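Local structure of aminotransferase, class III (Deinococcus radiodurans, 3I4J) at residues C[83-87]-C[242-246]; C[123-129]-C[160-166]; C[177-183]-C[220-226]; C[196-200]-C[245-249]; C[212-218]-C[249-255]. The protein probably catalyses pyridoxal-phosphate-dependent transamination, transferring an amino group from a donor to a carbonyl acceptor. The protein carries 1 engineered substitution. Residues are numbered along the deposited sequence.

How the contacts relate
The five contacts illustrate how the large domain of a fold-type I enzyme changes its chemistry from centre to periphery. Contacts 1 and 4 are buried, without direct hydrogen bonds between their segments, which overlap at Ala245 and Leu246 of one connecting loop; 83-87 packs on Pro243 and Leu244, just before them, and 196-200 on Ala245, Leu246 and Trp249. Contact 5 continues that loop, sharing Trp249 with contact 4, and adds charged and hydroxyl groups as it nears the surface. It also shares helix 213-224 with contact 3, where a leucine and isoleucine core is bordered by a salt-bridge network; Glu177 to Arg216 joins the two. Contact 2, at the sheet margin, relies on backbone pairing, and its Arg127 reaches Tyr213 and Tyr214 of contact 5.

Contact 1: residues C[83-87]-C[242-246]; sequences RFVGL and SPLAL
Where a helix stops, its last side chains and the following turn can receive a distant loop, as residues 83-87 do for 242-246. Phe84, in the final helical turn, holds chi1 at t, so that one face of its ring receives Pro243 CB, which lies 4.2 Å from the ring centroid, 21° off the normal, a CH-pi contact. The same CB atom of Pro243 is 3.5 Å from Phe84 O. Val85 and Pro243 form the nearest CA pair, 4.9 Å apart, and Val85 CB packs 3.7 Å from Leu244 CG. A water joins the two segments here, donating to Val85 O (3.3 Å) and accepting from Leu244 N (3.1 Å). Gly86 then turns to positive phi (78/25) in a Schellman motif, with Gly86 N bonded to Arg83 O at 3.2 Å. Leu87, with backbone angles -130/55 and an mt side chain, brings CD1 to 3.8 Å from Leu244 CD1; Leu244 is also mt. The opposing loop is braced internally by Ser242 OG donating to Leu244 O at 2.7 Å, just before the 3-10 turn at Ala245. Helices 300-315 and 318-339 also touch Phe84, and Val85 and Leu87 meet Leu274 of strand 271-275. The whole is a Schellman-terminated helix end packed on a connecting loop of the large PLP-binding domain of the aminotransferase fold.

Contact 2: residues C[123-129]-C[160-166]; sequences KVITRVP and WPKLPKP
Two parallel strands run side by side with an end-to-end divergence of 44°, Thr126 pairing with Lys162 (CA-CA 5.3 Å) and Arg127 with Leu163 (4.5 Å). The ladder consists of Thr126 N to Pro161 O (3.3 Å), Leu163 N to Thr126 O (2.8 Å) and Val128 N to Leu163 O (2.9 Å). Shape completes the fit. Val124 (chi1 t) presses into the face of the Trp160 indole, its CB 4.0 Å from the six-membered ring centroid, while Ile125 (mt) fits against Pro161, CG1 to CG at 3.6 Å, and Leu163, CG2 to CB at 4.1 Å. Lys162 curls back through two m rotamers so that its NZ donates to Thr126 OG1 at 2.7 Å. A water fills the gap beside it, bonded to Val124 O (2.7 Å), Thr126 OG1 (2.6 Å) and Pro161 O (2.8 Å). Val128 points toward the other strand and fits against two lysines, CG2 to Lys162 CB and CG1 to Lys165 CE both 4.3 Å. Pro166 CD lies over the Arg127 guanidinium, which bonds to the hydroxyls of Tyr213 and Tyr214. After a cis peptide, Pro129 CD meets Lys165 CE at 3.8 Å. This is the parallel margin of the mixed seven-stranded sheet of a fold-type I aminotransferase.

Contact 3: residues C[177-183]-C[220-226]; sequences EGLRALL and ICDEAGI
This is side-by-side helix packing on one face of the large-domain sheet, with an apolar interior and a charged border. The segments 178-183 of helix 178-186 and 220-224 of helix 213-224 run roughly parallel, 27° between their N-to-C directions and 10.6 Å at closest axial approach; the nearest CA pairs are Arg180 with Ile220 (6.5 Å) and Leu183 with Ala224 (8.1 Å). Ile220, with both chi angles at m, occupies the middle: its CG2 lies 3.9 Å from Leu179 CG and 3.7 Å from Leu183 CD1. Leu179 (tp) also meets Cys221, CD2 to SG at 4.1 Å. Leu183 (mt) extends the row, its CD1 3.8 Å from Ala224 CB and its CD2 4.3 Å from Ile226 CD1. Beneath these side chains lie Ile125, Val191 and Phe194 of the sheet. At the outer margin, Arg180 bridges two acids: its NH1 donates to Glu223 OE2 at 3.1 Å, and its NE to Glu177 OE2 at 2.8 Å. Glu177 also forms a salt bridge with Arg216, extending the network along helix 213-224. That helix ends in a Schellman motif, Gly225 taking positive phi (77/25) as Ile226 N bonds to Cys221 O at 3.1 Å. The reversal delivers Ile226 into the apolar layer and leads into strand 227-231. Helices paired in this way on one face of a mostly parallel sheet form part of one outer layer of the alpha/beta/alpha sandwich of fold-type I PLP enzymes.

Contact 4: residues C[196-200]-C[245-249]; sequences AEPVV and ALSRW
A small, buried apolar contact joins two connecting loops of the large domain's alpha/beta sandwich. Residues 196-200 leave the end of strand 191-196; residues 245-249 hold a 3-10 segment, 245-248, followed by Trp249, in the connection between strands 227-231 and 256-259. No hydrogen bond crosses between them. Pro198 is the projecting piece, its backbone at -55/-46 and its CA 5.4 Å from that of Leu246. Its ring packs against the start of the 3-10 segment, with Pro198 CB 4.0 Å from Ala245 CB and Pro198 CG 3.9 Å from Leu246 CB. The turn is held by Arg248 N to Ala245 O at 3.0 Å and Trp249 N to Leu246 O at 3.1 Å, while Glu232 accepts hydrogen bonds from the backbone nitrogens of Ala245 and Leu246. Trp249 NE1 is bound to Ala210 O. Val199, with chi1 at t, brings one methyl against both Ala245 and the indole: its CG2 is 4.3 Å from Ala245 CB and meets the Trp249 ring edge at CH2, 4.2 Å away.

Contact 5: residues C[212-218]-C[249-255]; sequences GYYERVR and WSGVTPD
Arg218 and Glu215, one turn apart on helix 213-224, grip two points of the loop 249-255. Arg218 NH2 forms a salt bridge with Asp255 OD2 at 2.8 Å, while its NH1 donates to Thr253 O at 3.1 Å; the chi values 173°, 71°, -85° and 177° set the guanidinium edge against both acceptors. Glu215 curls at chi2 87° so that its OE2 accepts from Ser250 OG at 2.6 Å. Ser250 and Gly251 both have positive phi (53/32 and 68/20), forming a type I' turn from Trp249 to Val252 closed by Val252 N to Trp249 O at 3.1 Å. Packing fills the space between these polar ends. Val252, chi1 t, faces the helix: its CG2 is 3.7 Å from Glu215 CA, and its CG1 3.8 Å from Arg218 CB. Tyr214 (chi1 m) meets Trp249 in a T-shaped pair, tyrosine edge toward indole face, with centroids 4.8 Å apart to the six-membered ring and planes at 89°. The nearest CA pairs, Tyr214 with Trp249 and Glu215 with Val252, are both 6.2 Å apart. Tyr214 OH is hydrogen-bonded to Arg127 NH1 and Pro198 O, Tyr213 touches helix 172-176, and Asp255 is joined by backbone hydrogen bonding to Phe228 of strand 227-231. The loop, part of the connection from strand 227-231 to strand 256-259, thus packs along helix 213-224 before entering strand 256-259.

Contact 1: residues C[83-87]-C[242-246]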
# COMPACT_ATOMS: atom_id res chain seq x y z
N ARG C 83 14.62 -18.37 -4.50
CA ARG C 83 15.96 -18.92 -4.69
C ARG C 83 17.06 -17.94 -4.26
O ARG C 83 18.04 -18.34 -3.63
CB ARG C 83 16.16 -19.34 -6.15
CG ARG C 83 15.35 -20.57 -6.54
CD ARG C 83 15.73 -21.10 -7.93
NE ARG C 83 15.24 -20.26 -9.03
CZ ARG C 83 13.98 -20.22 -9.45
NH1 ARG C 83 13.05 -20.97 -8.86
NH2 ARG C 83 13.64 -19.44 -10.47
N PHE C 84 16.89 -16.67 -4.59
CA PHE C 84 17.88 -15.66 -4.23
C PHE C 84 18.13 -15.60 -2.73
O PHE C 84 19.28 -15.61 -2.28
CB PHE C 84 17.45 -14.27 -4.71
CG PHE C 84 18.34 -13.16 -4.21
CD1 PHE C 84 19.68 -13.09 -4.59
CD2 PHE C 84 17.85 -12.22 -3.30
CE1 PHE C 84 20.51 -12.10 -4.08
CE2 PHE C 84 18.68 -11.23 -2.78
CZ PHE C 84 20.01 -11.17 -3.17
N VAL C 85 17.05 -15.56 -1.95
CA VAL C 85 17.19 -15.45 -0.50
C VAL C 85 17.51 -16.75 0.22
O VAL C 85 17.58 -16.78 1.44
CB VAL C 85 15.93 -14.82 0.14
CG1 VAL C 85 15.66 -13.47 -0.49
CG2 VAL C 85 14.73 -15.73 -0.03
N GLY C 86 17.70 -17.83 -0.54
CA GLY C 86 18.04 -19.10 0.08
C GLY C 86 16.88 -19.84 0.71
O GLY C 86 17.07 -20.64 1.63
N LEU C 87 15.67 -19.56 0.21
CA LEU C 87 14.45 -20.21 0.70
C LEU C 87 13.72 -20.70 -0.55
O LEU C 87 12.55 -20.39 -0.76
CB LEU C 87 13.58 -19.20 1.45
CG LEU C 87 14.24 -18.48 2.64
CD1 LEU C 87 13.27 -17.45 3.21
CD2 LEU C 87 14.62 -19.51 3.71
N SER C 242 24.02 -9.76 2.95
CA SER C 242 23.52 -11.12 2.81
C SER C 242 22.12 -11.04 2.19
O SER C 242 21.42 -10.04 2.39
CB SER C 242 23.45 -11.78 4.20
OG SER C 242 22.87 -13.07 4.15
N PRO C 243 21.70 -12.05 1.41
CA PRO C 243 20.36 -11.99 0.80
C PRO C 243 19.34 -11.61 1.87
O PRO C 243 18.51 -10.72 1.66
CB PRO C 243 20.17 -13.40 0.26
CG PRO C 243 21.57 -13.76 -0.18
CD PRO C 243 22.41 -13.28 1.00
N LEU C 244 19.39 -12.31 3.00
CA LEU C 244 18.54 -12.00 4.15
C LEU C 244 19.54 -11.87 5.29
O LEU C 244 20.46 -12.68 5.41
CB LEU C 244 17.55 -13.14 4.44
CG LEU C 244 16.40 -13.32 3.44
CD1 LEU C 244 15.59 -14.55 3.81
CD2 LEU C 244 15.51 -12.08 3.43
N ALA C 245 19.38 -10.84 6.11
CA ALA C 245 20.30 -10.60 7.22
C ALA C 245 20.37 -11.75 8.21
O ALA C 245 21.42 -12.03 8.79
CB ALA C 245 19.92 -9.31 7.96
N LEU C 246 19.24 -12.43 8.41
CA LEU C 246 19.18 -13.54 9.35
C LEU C 246 20.20 -14.63 9.04
O LEU C 246 20.74 -15.26 9.95
CB LEU C 246 17.77 -14.16 9.36
CG LEU C 246 17.50 -15.23 10.42
CD1 LEU C 246 17.67 -14.61 11.81
CD2 LEU C 246 16.09 -15.79 10.26
O HOH W 1 20.20 -15.32 2.76

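Contact 2: residues C[123-129]-C[160-166]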
# COMPACT_ATOMS: atom_id res chain seq x y z
N LYS C 123 -0.43 -15.56 21.30
CA LYS C 123 0.54 -14.52 21.58
C LYS C 123 1.64 -14.37 20.54
O LYS C 123 2.13 -15.35 19.98
CB LYS C 123 1.19 -14.76 22.95
CG LYS C 123 0.18 -14.80 24.09
CD LYS C 123 0.83 -15.22 25.41
CE LYS C 123 -0.20 -15.30 26.52
NZ LYS C 123 0.39 -15.79 27.82
N VAL C 124 2.01 -13.12 20.28
CA VAL C 124 3.08 -12.83 19.33
C VAL C 124 4.15 -12.07 20.10
O VAL C 124 3.98 -10.92 20.46
CB VAL C 124 2.60 -11.95 18.15
CG1 VAL C 124 3.78 -11.67 17.22
CG2 VAL C 124 1.48 -12.66 17.39
N ILE C 125 5.26 -12.76 20.37
CA ILE C 125 6.35 -12.13 21.10
C ILE C 125 7.14 -11.24 20.16
O ILE C 125 7.46 -11.64 19.04
CB ILE C 125 7.32 -13.19 21.66
CG1 ILE C 125 6.59 -14.09 22.66
CG2 ILE C 125 8.51 -12.49 22.34
CD1 ILE C 125 7.39 -15.28 23.12
N THR C 126 7.41 -10.02 20.61
CA THR C 126 8.23 -9.09 19.85
C THR C 126 9.32 -8.62 20.82
O THR C 126 9.23 -8.87 22.02
CB THR C 126 7.43 -7.89 19.28
OG1 THR C 126 6.74 -7.21 20.34
CG2 THR C 126 6.43 -8.38 18.24
N ARG C 127 10.33 -7.95 20.30
CA ARG C 127 11.46 -7.55 21.13
C ARG C 127 11.69 -6.05 21.23
O ARG C 127 11.58 -5.32 20.25
CB ARG C 127 12.71 -8.23 20.56
CG ARG C 127 13.99 -8.11 21.38
CD ARG C 127 15.12 -8.79 20.60
NE ARG C 127 15.32 -8.14 19.31
CZ ARG C 127 16.00 -8.66 18.29
NH1 ARG C 127 16.57 -9.85 18.40
NH2 ARG C 127 16.10 -7.98 17.15
N VAL C 128 12.01 -5.59 22.44
CA VAL C 128 12.30 -4.18 22.68
C VAL C 128 13.50 -3.84 21.80
O VAL C 128 14.45 -4.62 21.70
CB VAL C 128 12.65 -3.93 24.17
CG1 VAL C 128 13.04 -2.48 24.38
CG2 VAL C 128 11.48 -4.30 25.06
N PRO C 129 13.49 -2.67 21.14
CA PRO C 129 12.45 -1.63 21.14
C PRO C 129 11.67 -1.64 19.82
O PRO C 129 11.08 -0.63 19.44
CB PRO C 129 13.27 -0.37 21.28
CG PRO C 129 14.41 -0.65 20.33
CD PRO C 129 14.74 -2.13 20.58
N TRP C 160 0.63 -9.52 23.28
CA TRP C 160 1.90 -8.96 22.84
C TRP C 160 2.99 -8.83 23.89
O TRP C 160 3.39 -7.73 24.26
CB TRP C 160 1.65 -7.61 22.16
CG TRP C 160 0.67 -7.72 21.03
CD1 TRP C 160 -0.70 -7.67 21.12
CD2 TRP C 160 0.97 -8.01 19.66
NE1 TRP C 160 -1.26 -7.92 19.89
CE2 TRP C 160 -0.26 -8.14 18.97
CE3 TRP C 160 2.16 -8.19 18.94
CZ2 TRP C 160 -0.34 -8.43 17.61
CZ3 TRP C 160 2.09 -8.48 17.58
CH2 TRP C 160 0.85 -8.60 16.93
N PRO C 161 3.50 -9.97 24.39
CA PRO C 161 4.56 -9.95 25.40
C PRO C 161 5.86 -9.43 24.76
O PRO C 161 6.06 -9.58 23.56
CB PRO C 161 4.66 -11.42 25.83
CG PRO C 161 4.26 -12.16 24.60
CD PRO C 161 3.09 -11.35 24.08
N LYS C 162 6.71 -8.84 25.58
CA LYS C 162 7.96 -8.27 25.08
C LYS C 162 9.22 -8.96 25.58
O LYS C 162 9.35 -9.27 26.76
CB LYS C 162 8.03 -6.79 25.46
CG LYS C 162 6.99 -5.92 24.74
CD LYS C 162 7.31 -5.82 23.26
CE LYS C 162 6.41 -4.81 22.55
NZ LYS C 162 6.83 -4.60 21.13
N LEU C 163 10.15 -9.20 24.65
CA LEU C 163 11.43 -9.82 24.96
C LEU C 163 12.41 -8.66 25.15
O LEU C 163 12.30 -7.64 24.46
CB LEU C 163 11.90 -10.70 23.80
CG LEU C 163 13.22 -11.45 23.99
CD1 LEU C 163 13.01 -12.56 25.01
CD2 LEU C 163 13.71 -12.03 22.67
N PRO C 164 13.36 -8.80 26.08
CA PRO C 164 14.34 -7.73 26.31
C PRO C 164 15.19 -7.41 25.08
O PRO C 164 15.41 -8.26 24.22
CB PRO C 164 15.18 -8.27 27.46
CG PRO C 164 14.22 -9.14 28.21
CD PRO C 164 13.50 -9.86 27.10
N LYS C 165 15.69 -6.18 25.03
CA LYS C 165 16.54 -5.74 23.94
C LYS C 165 17.76 -6.66 23.90
O LYS C 165 18.24 -7.11 24.95
CB LYS C 165 16.97 -4.29 24.17
CG LYS C 165 17.90 -3.72 23.13
CD LYS C 165 18.28 -2.28 23.45
CE LYS C 165 17.08 -1.36 23.44
NZ LYS C 165 17.47 0.08 23.54
N PRO C 166 18.28 -6.96 22.70
CA PRO C 166 19.46 -7.83 22.64
C PRO C 166 20.68 -7.11 23.21
O PRO C 166 20.76 -5.88 23.19
CB PRO C 166 19.59 -8.12 21.14
CG PRO C 166 19.01 -6.89 20.50
CD PRO C 166 17.80 -6.61 21.35
O HOH W 2 4.75 -8.47 21.37

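Contact 3: residues C[177-183]-C[220-226]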
# COMPACT_ATOMS: atom_id res chain seq x y z
N GLU C 177 18.71 -17.05 25.29
CA GLU C 177 17.99 -17.86 26.26
C GLU C 177 16.89 -17.06 26.96
O GLU C 177 16.01 -17.63 27.60
CB GLU C 177 18.97 -18.45 27.29
CG GLU C 177 19.65 -19.71 26.78
CD GLU C 177 18.69 -20.89 26.68
OE1 GLU C 177 18.86 -21.73 25.78
OE2 GLU C 177 17.76 -20.97 27.51
N GLY C 178 16.95 -15.74 26.83
CA GLY C 178 15.92 -14.92 27.42
C GLY C 178 14.57 -15.28 26.82
O GLY C 178 13.53 -15.09 27.45
N LEU C 179 14.59 -15.81 25.60
CA LEU C 179 13.35 -16.19 24.92
C LEU C 179 12.73 -17.40 25.61
O LEU C 179 11.50 -17.48 25.75
CB LEU C 179 13.62 -16.50 23.44
CG LEU C 179 12.40 -16.96 22.61
CD1 LEU C 179 11.28 -15.92 22.69
CD2 LEU C 179 12.82 -17.18 21.16
N ARG C 180 13.56 -18.34 26.04
CA ARG C 180 13.03 -19.51 26.73
C ARG C 180 12.39 -19.05 28.04
O ARG C 180 11.31 -19.49 28.39
CB ARG C 180 14.13 -20.53 27.04
CG ARG C 180 13.58 -21.84 27.61
CD ARG C 180 14.68 -22.71 28.22
NE ARG C 180 15.76 -22.96 27.27
CZ ARG C 180 15.75 -23.93 26.36
NH1 ARG C 180 14.72 -24.75 26.25
NH2 ARG C 180 16.79 -24.06 25.54
N ALA C 181 13.07 -18.14 28.74
CA ALA C 181 12.57 -17.61 30.01
C ALA C 181 11.21 -16.95 29.84
O ALA C 181 10.31 -17.14 30.67
CB ALA C 181 13.58 -16.61 30.59
N LEU C 182 11.05 -16.17 28.78
CA LEU C 182 9.78 -15.49 28.53
C LEU C 182 8.69 -16.52 28.20
O LEU C 182 7.56 -16.42 28.67
CB LEU C 182 9.92 -14.50 27.37
CG LEU C 182 8.63 -13.78 26.96
CD1 LEU C 182 8.00 -13.12 28.17
CD2 LEU C 182 8.93 -12.74 25.88
N LEU C 183 9.05 -17.50 27.39
CA LEU C 183 8.10 -18.54 27.01
C LEU C 183 7.61 -19.28 28.25
O LEU C 183 6.42 -19.57 28.38
CB LEU C 183 8.75 -19.51 26.03
CG LEU C 183 8.80 -19.02 24.58
CD1 LEU C 183 9.74 -19.90 23.76
CD2 LEU C 183 7.40 -19.05 23.99
N ILE C 220 15.09 -22.65 20.02
CA ILE C 220 14.08 -22.47 21.05
C ILE C 220 12.68 -22.45 20.42
O ILE C 220 11.74 -23.02 20.97
CB ILE C 220 14.31 -21.14 21.83
CG1 ILE C 220 15.59 -21.25 22.66
CG2 ILE C 220 13.12 -20.84 22.73
CD1 ILE C 220 15.54 -22.34 23.69
N CYS C 221 12.56 -21.81 19.26
CA CYS C 221 11.28 -21.74 18.57
C CYS C 221 10.84 -23.13 18.13
O CYS C 221 9.66 -23.48 18.24
CB CYS C 221 11.36 -20.79 17.37
SG CYS C 221 11.39 -19.02 17.82
N ASP C 222 11.77 -23.93 17.63
CA ASP C 222 11.44 -25.29 17.20
C ASP C 222 10.96 -26.14 18.38
O ASP C 222 10.00 -26.89 18.26
CB ASP C 222 12.65 -25.96 16.54
CG ASP C 222 12.96 -25.38 15.17
OD1 ASP C 222 12.06 -24.75 14.56
OD2 ASP C 222 14.10 -25.57 14.68
N GLU C 223 11.64 -26.01 19.52
CA GLU C 223 11.26 -26.78 20.70
C GLU C 223 9.88 -26.39 21.20
O GLU C 223 9.09 -27.25 21.58
CB GLU C 223 12.27 -26.56 21.84
CG GLU C 223 13.62 -27.19 21.59
CD GLU C 223 14.56 -27.05 22.78
OE1 GLU C 223 15.74 -27.45 22.64
OE2 GLU C 223 14.14 -26.56 23.84
N ALA C 224 9.60 -25.09 21.20
CA ALA C 224 8.32 -24.57 21.67
C ALA C 224 7.19 -24.74 20.66
O ALA C 224 6.02 -24.64 21.02
CB ALA C 224 8.46 -23.09 22.06
N GLY C 225 7.53 -24.98 19.40
CA GLY C 225 6.52 -25.15 18.38
C GLY C 225 5.90 -23.83 17.93
O GLY C 225 4.76 -23.82 17.45
N ILE C 226 6.63 -22.73 18.08
CA ILE C 226 6.12 -21.43 17.66
C ILE C 226 6.72 -20.99 16.32
O ILE C 226 7.80 -21.44 15.93
CB ILE C 226 6.39 -20.33 18.72
CG1 ILE C 226 7.90 -20.09 18.88
CG2 ILE C 226 5.74 -20.73 20.05
CD1 ILE C 226 8.26 -18.91 19.78

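Contact 4: residues C[196-200]-C[245-249]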
# COMPACT_ATOMS: atom_id res chain seq x y z
N ALA C 196 11.00 -10.73 14.99
CA ALA C 196 12.09 -9.80 15.25
C ALA C 196 12.83 -9.38 13.99
O ALA C 196 12.85 -10.11 12.99
CB ALA C 196 13.09 -10.44 16.23
N GLU C 197 13.42 -8.19 14.03
CA GLU C 197 14.23 -7.68 12.92
C GLU C 197 15.59 -8.29 13.24
O GLU C 197 16.10 -8.10 14.34
CB GLU C 197 14.39 -6.16 12.99
CG GLU C 197 13.13 -5.34 12.87
CD GLU C 197 13.40 -3.87 13.15
OE1 GLU C 197 13.46 -3.49 14.34
OE2 GLU C 197 13.56 -3.10 12.19
N PRO C 198 16.21 -9.02 12.29
CA PRO C 198 17.52 -9.60 12.60
C PRO C 198 18.49 -8.50 13.07
O PRO C 198 19.22 -8.67 14.05
CB PRO C 198 17.94 -10.23 11.27
CG PRO C 198 16.61 -10.66 10.69
CD PRO C 198 15.74 -9.44 10.96
N VAL C 199 18.49 -7.39 12.34
CA VAL C 199 19.31 -6.24 12.67
C VAL C 199 18.27 -5.14 12.80
O VAL C 199 17.47 -4.94 11.89
CB VAL C 199 20.31 -5.89 11.54
CG1 VAL C 199 21.04 -4.60 11.85
CG2 VAL C 199 21.32 -7.03 11.38
N VAL C 200 18.25 -4.46 13.94
CA VAL C 200 17.27 -3.42 14.21
C VAL C 200 17.42 -2.18 13.33
O VAL C 200 18.52 -1.78 12.98
CB VAL C 200 17.31 -3.00 15.70
CG1 VAL C 200 16.29 -1.90 15.97
CG2 VAL C 200 17.03 -4.21 16.58
N ALA C 245 19.38 -10.84 6.11
CA ALA C 245 20.30 -10.60 7.22
C ALA C 245 20.37 -11.75 8.21
O ALA C 245 21.42 -12.03 8.79
CB ALA C 245 19.92 -9.31 7.96
N LEU C 246 19.24 -12.43 8.41
CA LEU C 246 19.18 -13.54 9.35
C LEU C 246 20.20 -14.63 9.04
O LEU C 246 20.74 -15.26 9.95
CB LEU C 246 17.77 -14.16 9.36
CG LEU C 246 17.50 -15.23 10.42
CD1 LEU C 246 17.67 -14.61 11.81
CD2 LEU C 246 16.09 -15.79 10.26
N SER C 247 20.45 -14.84 7.75
CA SER C 247 21.39 -15.87 7.29
C SER C 247 22.83 -15.65 7.75
O SER C 247 23.64 -16.58 7.72
CB SER C 247 21.37 -15.95 5.76
OG SER C 247 20.08 -16.33 5.30
N ARG C 248 23.16 -14.43 8.16
CA ARG C 248 24.51 -14.15 8.62
C ARG C 248 24.81 -14.98 9.86
O ARG C 248 25.97 -15.22 10.21
CB ARG C 248 24.69 -12.66 8.92
CG ARG C 248 24.64 -11.78 7.68
CD ARG C 248 24.84 -10.31 8.05
NE ARG C 248 26.16 -10.08 8.62
CZ ARG C 248 27.23 -9.71 7.93
NH1 ARG C 248 27.15 -9.52 6.62
NH2 ARG C 248 28.39 -9.54 8.55
N TRP C 249 23.75 -15.43 10.53
CA TRP C 249 23.88 -16.25 11.72
C TRP C 249 23.80 -17.73 11.34
O TRP C 249 22.75 -18.35 11.46
CB TRP C 249 22.78 -15.90 12.73
CG TRP C 249 23.07 -14.68 13.58
CD1 TRP C 249 23.58 -14.66 14.85
CD2 TRP C 249 22.85 -13.30 13.22
NE1 TRP C 249 23.69 -13.37 15.30
CE2 TRP C 249 23.25 -12.51 14.33
CE3 TRP C 249 22.36 -12.66 12.07
CZ2 TRP C 249 23.17 -11.11 14.32
CZ3 TRP C 249 22.29 -11.26 12.07
CH2 TRP C 249 22.69 -10.51 13.19

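Contact 5: residues C[212-218]-C[249-255]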
# COMPACT_ATOMS: atom_id res chain seq x y z
N GLY C 212 25.68 -16.41 17.45
CA GLY C 212 25.03 -17.45 18.23
C GLY C 212 23.61 -17.15 18.67
O GLY C 212 22.87 -18.06 19.06
N TYR C 213 23.20 -15.89 18.60
CA TYR C 213 21.87 -15.48 19.03
C TYR C 213 20.72 -16.12 18.25
O TYR C 213 19.87 -16.81 18.83
CB TYR C 213 21.74 -13.96 18.95
CG TYR C 213 20.45 -13.39 19.50
CD1 TYR C 213 20.36 -12.95 20.82
CD2 TYR C 213 19.34 -13.23 18.68
CE1 TYR C 213 19.20 -12.35 21.31
CE2 TYR C 213 18.17 -12.63 19.15
CZ TYR C 213 18.11 -12.19 20.46
OH TYR C 213 16.99 -11.54 20.91
N TYR C 214 20.67 -15.90 16.94
CA TYR C 214 19.57 -16.46 16.17
C TYR C 214 19.60 -17.97 16.01
O TYR C 214 18.56 -18.58 15.78
CB TYR C 214 19.47 -15.75 14.82
CG TYR C 214 19.00 -14.33 15.00
CD1 TYR C 214 17.74 -14.05 15.53
CD2 TYR C 214 19.85 -13.26 14.71
CE1 TYR C 214 17.34 -12.72 15.79
CE2 TYR C 214 19.46 -11.94 14.96
CZ TYR C 214 18.22 -11.68 15.50
OH TYR C 214 17.87 -10.37 15.78
N GLU C 215 20.78 -18.56 16.13
CA GLU C 215 20.88 -20.02 16.05
C GLU C 215 20.10 -20.57 17.24
O GLU C 215 19.32 -21.51 17.10
CB GLU C 215 22.34 -20.48 16.13
CG GLU C 215 23.19 -20.14 14.90
CD GLU C 215 23.81 -18.76 14.94
OE1 GLU C 215 23.41 -17.92 15.78
OE2 GLU C 215 24.71 -18.50 14.12
N ARG C 216 20.30 -19.95 18.40
CA ARG C 216 19.61 -20.37 19.62
C ARG C 216 18.12 -20.03 19.55
O ARG C 216 17.28 -20.82 19.97
CB ARG C 216 20.26 -19.73 20.85
CG ARG C 216 19.59 -20.09 22.19
CD ARG C 216 19.51 -21.61 22.42
NE ARG C 216 20.83 -22.24 22.32
CZ ARG C 216 21.77 -22.18 23.26
NH1 ARG C 216 21.55 -21.53 24.39
NH2 ARG C 216 22.94 -22.76 23.05
N VAL C 217 17.79 -18.86 19.00
CA VAL C 217 16.38 -18.47 18.86
C VAL C 217 15.65 -19.50 17.98
O VAL C 217 14.55 -19.94 18.31
CB VAL C 217 16.24 -17.07 18.21
CG1 VAL C 217 14.79 -16.84 17.76
CG2 VAL C 217 16.64 -16.00 19.20
N ARG C 218 16.27 -19.86 16.86
CA ARG C 218 15.68 -20.83 15.93
C ARG C 218 15.36 -22.14 16.67
O ARG C 218 14.27 -22.69 16.53
CB ARG C 218 16.64 -21.10 14.78
CG ARG C 218 16.24 -22.23 13.82
CD ARG C 218 15.04 -21.87 12.96
NE ARG C 218 13.76 -22.11 13.62
CZ ARG C 218 12.58 -21.81 13.08
NH1 ARG C 218 12.52 -21.26 11.88
NH2 ARG C 218 11.46 -22.09 13.74
N TRP C 249 23.75 -15.43 10.53
CA TRP C 249 23.88 -16.25 11.72
C TRP C 249 23.80 -17.73 11.34
O TRP C 249 22.75 -18.35 11.46
CB TRP C 249 22.78 -15.90 12.73
CG TRP C 249 23.07 -14.68 13.58
CD1 TRP C 249 23.58 -14.66 14.85
CD2 TRP C 249 22.85 -13.30 13.22
NE1 TRP C 249 23.69 -13.37 15.30
CE2 TRP C 249 23.25 -12.51 14.33
CE3 TRP C 249 22.36 -12.66 12.07
CZ2 TRP C 249 23.17 -11.11 14.32
CZ3 TRP C 249 22.29 -11.26 12.07
CH2 TRP C 249 22.69 -10.51 13.19
N SER C 250 24.92 -18.28 10.87
CA SER C 250 25.00 -19.69 10.50
C SER C 250 23.94 -20.16 9.50
O SER C 250 23.52 -21.32 9.54
CB SER C 250 24.94 -20.57 11.75
OG SER C 250 25.96 -20.21 12.67
N GLY C 251 23.50 -19.27 8.62
CA GLY C 251 22.50 -19.64 7.64
C GLY C 251 21.12 -19.95 8.18
O GLY C 251 20.32 -20.60 7.50
N VAL C 252 20.82 -19.49 9.39
CA VAL C 252 19.52 -19.73 9.99
C VAL C 252 18.40 -19.20 9.09
O VAL C 252 18.54 -18.16 8.46
CB VAL C 252 19.40 -19.05 11.39
CG1 VAL C 252 17.94 -19.02 11.84
CG2 VAL C 252 20.24 -19.82 12.41
N THR C 253 17.30 -19.95 9.04
CA THR C 253 16.15 -19.57 8.23
C THR C 253 14.92 -19.51 9.12
O THR C 253 14.79 -20.30 10.06
CB THR C 253 15.90 -20.57 7.08
OG1 THR C 253 15.74 -21.89 7.62
CG2 THR C 253 17.07 -20.56 6.10
N PRO C 254 14.02 -18.56 8.86
CA PRO C 254 12.80 -18.41 9.65
C PRO C 254 11.67 -19.24 9.04
O PRO C 254 11.87 -19.91 8.02
CB PRO C 254 12.52 -16.92 9.54
CG PRO C 254 12.87 -16.65 8.10
CD PRO C 254 14.13 -17.48 7.86
N ASP C 255 10.51 -19.21 9.67
CA ASP C 255 9.34 -19.92 9.16
C ASP C 255 8.62 -18.96 8.22
O ASP C 255 7.96 -19.37 7.27
CB ASP C 255 8.44 -20.35 10.32
CG ASP C 255 9.13 -21.33 11.24
OD1 ASP C 255 9.66 -22.34 10.73
OD2 ASP C 255 9.14 -21.10 12.47